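Side-chain contact in C. albicans actin interacting protein Aip5 (Candida albicans SC5314, PDB 6M4C), which probably promotes actin nucleation together with the polarisome complex, supporting filamentous growth of the fungus: residues Tyr13-Leu18 with Lys54-Arg59. Numbering follows the deposited sequence.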
loop_
_atom_site.group_PDB
_atom_site.type_symbol
_atom_site.label_atom_id
_atom_site.label_comp_id
_atom_site.label_asym_id
_atom_site.label_seq_id
_atom_site.Cartn_x
_atom_site.Cartn_y
_atom_site.Cartn_z
ATOM N N TYR A 13 -9.301 -1.849 -0.662
ATOM C CA TYR A 13 -8.177 -1.042 -0.233
ATOM C C TYR A 13 -8.420 -0.623 1.197
ATOM O O TYR A 13 -9.568 -0.397 1.581
ATOM C CB TYR A 13 -8.049 0.258 -1.027
ATOM C CG TYR A 13 -7.926 0.077 -2.516
ATOM C CD1 TYR A 13 -6.767 -0.410 -3.087
ATOM C CD2 TYR A 13 -8.980 0.378 -3.357
ATOM C CE1 TYR A 13 -6.656 -0.587 -4.456
ATOM C CE2 TYR A 13 -8.890 0.188 -4.726
ATOM C CZ TYR A 13 -7.723 -0.292 -5.281
ATOM O OH TYR A 13 -7.645 -0.490 -6.630
ATOM N N ILE A 14 -7.321 -0.563 1.954
ATOM C CA ILE A 14 -7.247 0.245 3.152
ATOM C C ILE A 14 -6.663 1.607 2.788
ATOM O O ILE A 14 -5.507 1.711 2.374
ATOM C CB ILE A 14 -6.424 -0.450 4.235
ATOM C CG1 ILE A 14 -7.108 -1.746 4.664
ATOM C CG2 ILE A 14 -6.244 0.488 5.405
ATOM C CD1 ILE A 14 -6.581 -2.327 5.944
ATOM N N PHE A 15 -7.498 2.648 2.938
ATOM C CA PHE A 15 -7.056 4.020 2.787
ATOM C C PHE A 15 -6.420 4.417 4.110
ATOM O O PHE A 15 -6.947 4.067 5.167
ATOM C CB PHE A 15 -8.222 4.914 2.363
ATOM C CG PHE A 15 -8.522 4.933 0.882
ATOM C CD1 PHE A 15 -8.306 3.818 0.080
ATOM C CD2 PHE A 15 -9.001 6.081 0.278
ATOM C CE1 PHE A 15 -8.604 3.839 -1.278
ATOM C CE2 PHE A 15 -9.289 6.102 -1.084
ATOM C CZ PHE A 15 -9.101 4.986 -1.863
ATOM N N THR A 16 -5.259 5.077 4.037
ATOM C CA THR A 16 -4.537 5.437 5.249
ATOM C C THR A 16 -3.495 6.520 4.961
ATOM O O THR A 16 -3.359 6.988 3.822
ATOM C CB THR A 16 -3.898 4.213 5.912
ATOM O OG1 THR A 16 -3.487 4.661 7.201
ATOM C CG2 THR A 16 -2.701 3.675 5.157
ATOM N N SER A 17 -2.770 6.913 6.020
ATOM C CA SER A 17 -1.660 7.840 5.872
ATOM C C SER A 17 -0.482 7.422 6.746
ATOM O O SER A 17 -0.589 7.421 7.965
ATOM C CB SER A 17 -2.087 9.251 6.169
ATOM O OG SER A 17 -1.014 10.160 5.978
ATOM N N LEU A 18 0.649 7.115 6.103
ATOM C CA LEU A 18 1.867 6.746 6.803
ATOM C C LEU A 18 2.471 7.977 7.466
ATOM O O LEU A 18 3.431 7.867 8.220
ATOM C CB LEU A 18 2.856 6.151 5.800
ATOM C CG LEU A 18 2.729 4.650 5.592
ATOM C CD1 LEU A 18 1.525 4.340 4.729
ATOM C CD2 LEU A 18 3.991 4.105 4.956
ATOM N N LYS A 54 -6.916 10.502 -2.074
ATOM C CA LYS A 54 -7.261 11.649 -1.247
ATOM C C LYS A 54 -8.654 12.154 -1.636
ATOM O O LYS A 54 -9.412 12.626 -0.779
ATOM C CB LYS A 54 -6.223 12.743 -1.531
ATOM C CG LYS A 54 -5.990 13.795 -0.454
ATOM C CD LYS A 54 -5.148 14.980 -0.938
ATOM C CE LYS A 54 -3.777 14.629 -1.482
ATOM N NZ LYS A 54 -2.752 14.639 -0.411
ATOM N N LYS A 55 -8.959 12.041 -2.945
ATOM C CA LYS A 55 -10.142 12.591 -3.591
ATOM C C LYS A 55 -11.279 11.574 -3.615
ATOM O O LYS A 55 -12.327 11.839 -4.196
ATOM C CB LYS A 55 -9.809 13.080 -5.005
ATOM N N ILE A 56 -11.082 10.405 -2.999
ATOM C CA ILE A 56 -12.230 9.556 -2.724
ATOM C C ILE A 56 -12.558 9.754 -1.255
ATOM O O ILE A 56 -13.715 9.926 -0.880
ATOM C CB ILE A 56 -12.009 8.072 -3.098
ATOM C CG1 ILE A 56 -12.067 7.835 -4.611
ATOM C CG2 ILE A 56 -13.001 7.165 -2.367
ATOM C CD1 ILE A 56 -10.724 7.717 -5.280
ATOM N N TRP A 57 -11.516 9.784 -0.429
ATOM C CA TRP A 57 -11.809 9.967 0.976
ATOM C C TRP A 57 -12.507 11.302 1.167
ATOM O O TRP A 57 -13.392 11.378 2.013
ATOM C CB TRP A 57 -10.531 9.912 1.777
ATOM C CG TRP A 57 -10.719 9.705 3.239
ATOM C CD1 TRP A 57 -10.473 10.617 4.218
ATOM C CD2 TRP A 57 -11.053 8.473 3.904
ATOM N NE1 TRP A 57 -10.674 10.053 5.448
ATOM C CE2 TRP A 57 -11.025 8.738 5.291
ATOM C CE3 TRP A 57 -11.382 7.182 3.471
ATOM C CZ2 TRP A 57 -11.305 7.759 6.247
ATOM C CZ3 TRP A 57 -11.676 6.218 4.411
ATOM C CH2 TRP A 57 -11.637 6.506 5.781
ATOM N N LYS A 58 -12.106 12.310 0.363
ATOM C CA LYS A 58 -12.695 13.645 0.335
ATOM C C LYS A 58 -14.202 13.554 0.111
ATOM O O LYS A 58 -14.984 13.783 1.039
ATOM C CB LYS A 58 -12.096 14.512 -0.778
ATOM N N ARG A 59 -14.590 13.219 -1.128
ATOM C CA ARG A 59 -15.985 12.950 -1.439
ATOM C C ARG A 59 -16.664 12.149 -0.310
ATOM O O ARG A 59 -17.469 12.709 0.435
ATOM C CB ARG A 59 -16.098 12.350 -2.846
#
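Phe-15 of strand 12-16 meets Ile-56 and Trp-57 on one side of helix 51-60, joining the mixed beta-sheet to a helix that packs on it in this thioredoxin-like fold. The strand is an inner one, with 43-46 parallel to it and 68-71 antiparallel, and backbone hydrogen bonding between Phe-15 and Gly-68 ties the residue to strand 68-71. The contact is wholly apolar and modest, burying 171 Å² in all, with Phe-15 the sole contributor from residues 13-18; Thr-16, the next residue, points away from helix 51-60, and its side chain touches Val-24 of helix 22-36.

Against Trp-57 the phenylalanine side chain runs in the reverse direction, the two sliding past each other. The indole is swung toward the strand by a CG anti to the backbone N (chi1 -164°), which brings its six-membered ring alongside the base of Phe-15: CE3 of Trp-57 is 4.0 Å from CB of Phe-15 and 4.1 Å from CD2 of Phe-15. Leu-47 touches both aromatic side chains, and the indole also meets the ring of Tyr-75, while NE1 of Trp-57 makes a weak hydrogen bond to the carbonyl of Lys-64.

The second apolar contact lies farther out on the phenylalanine ring, where the side chains of Ile-56 and Phe-15 cross at about a right angle. The branch point of Ile-56 does the touching, its CB standing 3.9 Å from CE2 of Phe-15, with the methyl CG2 of Ile-56 at 4.1 Å from that same ring carbon.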